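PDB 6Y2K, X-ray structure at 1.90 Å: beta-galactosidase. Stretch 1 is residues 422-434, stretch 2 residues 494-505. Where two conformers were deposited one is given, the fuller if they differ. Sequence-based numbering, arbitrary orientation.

Stretch 1, residues 422-434: WSLDIQPQSRAYR
Stretch 2, residues 494-505: GPRTGSKTETYQ

Three direct hydrogen bonds join the stretches, and each ends on a backbone carbonyl, one in the last helical turn of stretch 1 and two just beyond the helix. Tyr 504 OH donates to Ser 423 O at 2.6 Å. Arg 496 NH1 donates to Pro 428 O at 2.8 Å, and Arg 496 NH2 donates to Gln 427 O at 3.0 Å. The two terminal guanidinium nitrogens, NH1 and NH2, thus serve consecutive carbonyls, both near the guanidinium plane.

The backbone sets the positions of these carbonyls. Residues 422-426 are helical. Gln 427 leaves the helix at phi/psi -134/87, Pro 428 lies at -68/-29 and Gln 429 at 75/-36. A type I turn follows from Ser 430 to Tyr 433, closed by Tyr 433 N to Ser 430 O at 3.0 Å. Ser 423 O also accepts a weak bond from Gln 427 N at 3.3 Å.

Stretch 2 has no regular helix or strand. Type II turns span Gly 494 to Thr 497 and Arg 496 to Ser 499; a type I turn spans Thr 501 to Tyr 504. Arg 496 (74/1) and Tyr 504 (65/54) both have positive phi, and both point their CA-to-CB bonds toward stretch 1. Ser 499 OG donates to Arg 496 O at 2.6 Å, and Thr 497 OG1 to Gly 494 O at 2.9 Å. In register, Ser 423 CA lies 7.5 Å from Tyr 504 CA, and Leu 424 CA 8.8 Å from Arg 496 CA.

Three waters extend the polar contact. Water 2 donates to Gln 427 O at 2.6 Å and to Tyr 504 OH at 2.8 Å. Water 1 donates to Gln 427 OE1 and accepts from Lys 500 NZ, both at 2.8 Å. Water 3 links Tyr 433 OH and Pro 495 O, 2.8 Å from each.

Arg 496 adopts m, t, p with chi4 164°. Its CZ lies 4.6 Å from the centroid of the Tyr 433 ring, 21° off the normal, a cation-pi contact over the face. Its CD makes a CH-pi contact with the same centroid at 4.2 Å. Tyr 433 is t, with chi2 -78°. Leu 424 (m, t) covers one guanidinium face, with CD2 3.2 Å from Arg 496 NE.

Tyr 504 has chi1 -139°, between wells, and chi2 -54°. Ser 423 O lies at its ring edge. Ile 426 (m, t) packs CG2 3.8 Å from Tyr 504 CE2. Ser 423 (t) places OG 4.0 Å from Lys 500 CG. The contact buries 455 Å², both sides summed.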

# COMPACT_ATOMS: atom_id res chain seq x y z
N TRP A 422 -36.01 15.72 7.14
CA TRP A 422 -36.03 16.91 6.28
C TRP A 422 -35.17 18.04 6.87
O TRP A 422 -34.34 18.62 6.16
CB TRP A 422 -37.46 17.42 6.05
CG TRP A 422 -38.41 16.38 5.51
CD1 TRP A 422 -38.09 15.30 4.73
CD2 TRP A 422 -39.83 16.34 5.68
NE1 TRP A 422 -39.22 14.59 4.43
CE2 TRP A 422 -40.31 15.21 5.00
CE3 TRP A 422 -40.75 17.16 6.35
CZ2 TRP A 422 -41.66 14.87 4.95
CZ3 TRP A 422 -42.10 16.82 6.31
CH2 TRP A 422 -42.54 15.68 5.61
N SER A 423 -35.36 18.32 8.15
CA SER A 423 -34.58 19.34 8.85
C SER A 423 -33.07 19.08 8.72
O SER A 423 -32.32 19.95 8.26
CB SER A 423 -34.98 19.40 10.33
OG SER A 423 -34.09 20.25 11.05
N LEU A 424 -32.65 17.87 9.08
CA LEU A 424 -31.24 17.51 9.06
C LEU A 424 -30.64 17.41 7.64
O LEU A 424 -29.45 17.67 7.46
CB LEU A 424 -31.04 16.20 9.85
CG LEU A 424 -31.40 16.32 11.34
CD1 LEU A 424 -31.72 14.97 11.94
CD2 LEU A 424 -30.29 16.97 12.13
N ASP A 425 -31.43 17.01 6.66
CA ASP A 425 -30.98 17.01 5.25
C ASP A 425 -30.83 18.43 4.69
O ASP A 425 -30.01 18.67 3.80
CB ASP A 425 -31.96 16.24 4.35
CG ASP A 425 -31.86 14.73 4.50
OD1 ASP A 425 -30.91 14.21 5.15
OD2 ASP A 425 -32.74 14.06 3.92
N ILE A 426 -31.65 19.36 5.19
CA ILE A 426 -31.63 20.75 4.71
C ILE A 426 -30.32 21.44 5.11
O ILE A 426 -29.72 22.14 4.28
CB ILE A 426 -32.92 21.51 5.15
CG1 ILE A 426 -34.08 21.14 4.20
CG2 ILE A 426 -32.73 23.02 5.16
CD1 ILE A 426 -35.47 21.49 4.72
N GLN A 427 -29.89 21.24 6.35
CA GLN A 427 -28.55 21.69 6.80
C GLN A 427 -27.87 20.57 7.58
O GLN A 427 -28.00 20.48 8.81
CB GLN A 427 -28.64 22.96 7.66
CG GLN A 427 -29.06 24.21 6.89
CD GLN A 427 -28.76 25.50 7.63
OE1 GLN A 427 -28.67 25.53 8.87
NE2 GLN A 427 -28.58 26.59 6.88
N PRO A 428 -27.15 19.68 6.86
CA PRO A 428 -26.43 18.61 7.55
C PRO A 428 -25.27 19.13 8.38
O PRO A 428 -24.91 18.48 9.37
CB PRO A 428 -25.95 17.71 6.40
CG PRO A 428 -25.86 18.61 5.23
CD PRO A 428 -26.98 19.61 5.40
N GLN A 429 -24.68 20.26 7.96
CA GLN A 429 -23.68 21.02 8.72
C GLN A 429 -22.27 20.37 8.72
O GLN A 429 -21.27 21.10 8.69
CB GLN A 429 -24.19 21.40 10.12
CG GLN A 429 -23.22 22.16 11.02
CD GLN A 429 -22.80 23.52 10.48
OE1 GLN A 429 -23.47 24.12 9.64
NE2 GLN A 429 -21.68 24.03 11.01
N SER A 430 -22.21 19.04 8.75
CA SER A 430 -21.10 18.30 8.15
C SER A 430 -21.66 17.52 6.97
O SER A 430 -22.67 16.81 7.13
CB SER A 430 -20.47 17.31 9.13
OG SER A 430 -19.57 16.45 8.44
N ARG A 431 -21.01 17.61 5.81
CA ARG A 431 -21.49 16.90 4.62
C ARG A 431 -21.43 15.38 4.80
O ARG A 431 -22.15 14.64 4.11
CB ARG A 431 -20.70 17.34 3.37
CG ARG A 431 -21.31 16.87 2.06
CD ARG A 431 -20.76 17.64 0.87
NE ARG A 431 -21.15 19.04 0.93
CZ ARG A 431 -20.77 19.96 0.06
NH1 ARG A 431 -19.98 19.63 -0.96
NH2 ARG A 431 -21.17 21.22 0.20
N ALA A 432 -20.60 14.89 5.72
CA ALA A 432 -20.53 13.46 6.02
C ALA A 432 -21.69 12.96 6.89
O ALA A 432 -21.85 11.75 7.06
CB ALA A 432 -19.20 13.14 6.70
N TYR A 433 -22.50 13.86 7.44
CA TYR A 433 -23.64 13.49 8.29
C TYR A 433 -24.93 13.39 7.48
O TYR A 433 -25.27 14.31 6.74
CB TYR A 433 -23.85 14.53 9.41
CG TYR A 433 -25.00 14.17 10.34
CD1 TYR A 433 -26.33 14.40 9.97
CD2 TYR A 433 -24.76 13.58 11.58
CE1 TYR A 433 -27.38 14.05 10.81
CE2 TYR A 433 -25.80 13.23 12.43
CZ TYR A 433 -27.12 13.47 12.04
OH TYR A 433 -28.16 13.12 12.89
N ARG A 434 -25.65 12.29 7.67
CA ARG A 434 -26.96 12.08 7.08
C ARG A 434 -27.86 11.41 8.12
O ARG A 434 -27.50 10.37 8.66
CB ARG A 434 -26.80 11.21 5.85
CG ARG A 434 -27.89 11.40 4.82
CD ARG A 434 -27.57 12.49 3.83
NE ARG A 434 -28.24 12.24 2.56
CZ ARG A 434 -27.67 11.65 1.52
NH1 ARG A 434 -28.37 11.45 0.42
NH2 ARG A 434 -26.40 11.28 1.56
N GLY A 494 -29.99 10.71 20.97
CA GLY A 494 -28.78 10.83 20.18
C GLY A 494 -28.46 12.26 19.81
O GLY A 494 -29.23 13.18 20.14
N PRO A 495 -27.33 12.48 19.12
CA PRO A 495 -26.91 13.85 18.81
C PRO A 495 -27.94 14.63 17.98
O PRO A 495 -28.64 14.04 17.15
CB PRO A 495 -25.62 13.66 18.01
CG PRO A 495 -25.13 12.30 18.39
CD PRO A 495 -26.35 11.49 18.67
N ARG A 496 -28.00 15.94 18.21
CA ARG A 496 -28.94 16.85 17.55
C ARG A 496 -30.40 16.72 18.02
O ARG A 496 -31.25 17.47 17.54
CB ARG A 496 -28.84 16.76 16.00
CG ARG A 496 -27.40 16.79 15.50
CD ARG A 496 -27.25 16.69 14.00
NE ARG A 496 -27.54 17.95 13.32
CZ ARG A 496 -27.20 18.24 12.06
NH1 ARG A 496 -26.55 17.35 11.30
NH2 ARG A 496 -27.52 19.41 11.56
N THR A 497 -30.68 15.84 18.99
CA THR A 497 -32.01 15.76 19.59
C THR A 497 -32.33 17.07 20.34
O THR A 497 -31.52 17.57 21.13
CB THR A 497 -32.15 14.56 20.55
OG1 THR A 497 -32.06 13.33 19.80
CG2 THR A 497 -33.49 14.60 21.31
N GLY A 498 -33.52 17.61 20.08
CA GLY A 498 -33.95 18.88 20.67
C GLY A 498 -33.11 20.09 20.28
O GLY A 498 -33.00 21.04 21.06
N SER A 499 -32.52 20.07 19.09
CA SER A 499 -31.66 21.15 18.61
C SER A 499 -32.40 22.21 17.76
O SER A 499 -31.81 23.24 17.43
CB SER A 499 -30.48 20.58 17.82
OG SER A 499 -30.90 19.89 16.65
N LYS A 500 -33.65 21.95 17.38
CA LYS A 500 -34.42 22.88 16.55
C LYS A 500 -35.85 23.06 17.07
O LYS A 500 -36.48 22.12 17.55
CB LYS A 500 -34.51 22.39 15.09
CG LYS A 500 -33.17 22.18 14.38
CD LYS A 500 -32.43 23.48 14.13
CE LYS A 500 -31.04 23.23 13.55
NZ LYS A 500 -30.22 24.47 13.53
N THR A 501 -36.36 24.28 16.91
CA THR A 501 -37.78 24.58 17.10
C THR A 501 -38.59 24.07 15.89
O THR A 501 -38.02 23.58 14.90
CB THR A 501 -38.01 26.10 17.26
OG1 THR A 501 -37.60 26.76 16.06
CG2 THR A 501 -37.23 26.67 18.47
N GLU A 502 -39.91 24.20 15.97
CA GLU A 502 -40.80 23.81 14.86
C GLU A 502 -40.52 24.59 13.57
O GLU A 502 -40.70 24.04 12.47
CB GLU A 502 -42.28 23.97 15.26
CG GLU A 502 -43.27 23.08 14.49
CD GLU A 502 -43.64 23.56 13.08
OE1 GLU A 502 -43.60 24.78 12.80
OE2 GLU A 502 -44.00 22.70 12.25
N THR A 503 -40.08 25.84 13.70
CA THR A 503 -39.90 26.74 12.56
C THR A 503 -38.42 26.93 12.15
O THR A 503 -38.09 27.94 11.53
CB THR A 503 -40.55 28.11 12.86
OG1 THR A 503 -39.85 28.72 13.94
CG2 THR A 503 -42.01 27.93 13.27
N TYR A 504 -37.57 25.95 12.48
CA TYR A 504 -36.15 25.92 12.13
C TYR A 504 -35.36 27.06 12.81
O TYR A 504 -34.67 27.84 12.15
CB TYR A 504 -35.96 25.91 10.60
CG TYR A 504 -34.85 24.98 10.12
CD1 TYR A 504 -33.56 25.08 10.63
CD2 TYR A 504 -35.11 24.00 9.15
CE1 TYR A 504 -32.55 24.23 10.19
CE2 TYR A 504 -34.11 23.15 8.71
CZ TYR A 504 -32.82 23.26 9.23
OH TYR A 504 -31.84 22.41 8.81
N GLN A 505 -35.47 27.14 14.13
CA GLN A 505 -34.62 28.03 14.92
C GLN A 505 -33.98 27.25 16.06
O GLN A 505 -34.46 26.19 16.44
CB GLN A 505 -35.41 29.21 15.50
CG GLN A 505 -36.06 30.11 14.45
CD GLN A 505 -36.58 31.43 15.02
OE1 GLN A 505 -36.12 31.89 16.07
NE2 GLN A 505 -37.52 32.05 14.31
O HOH W 1 -28.77 23.90 11.16
O HOH W 2 -29.80 21.42 10.49
O HOH W 3 -27.24 12.39 15.38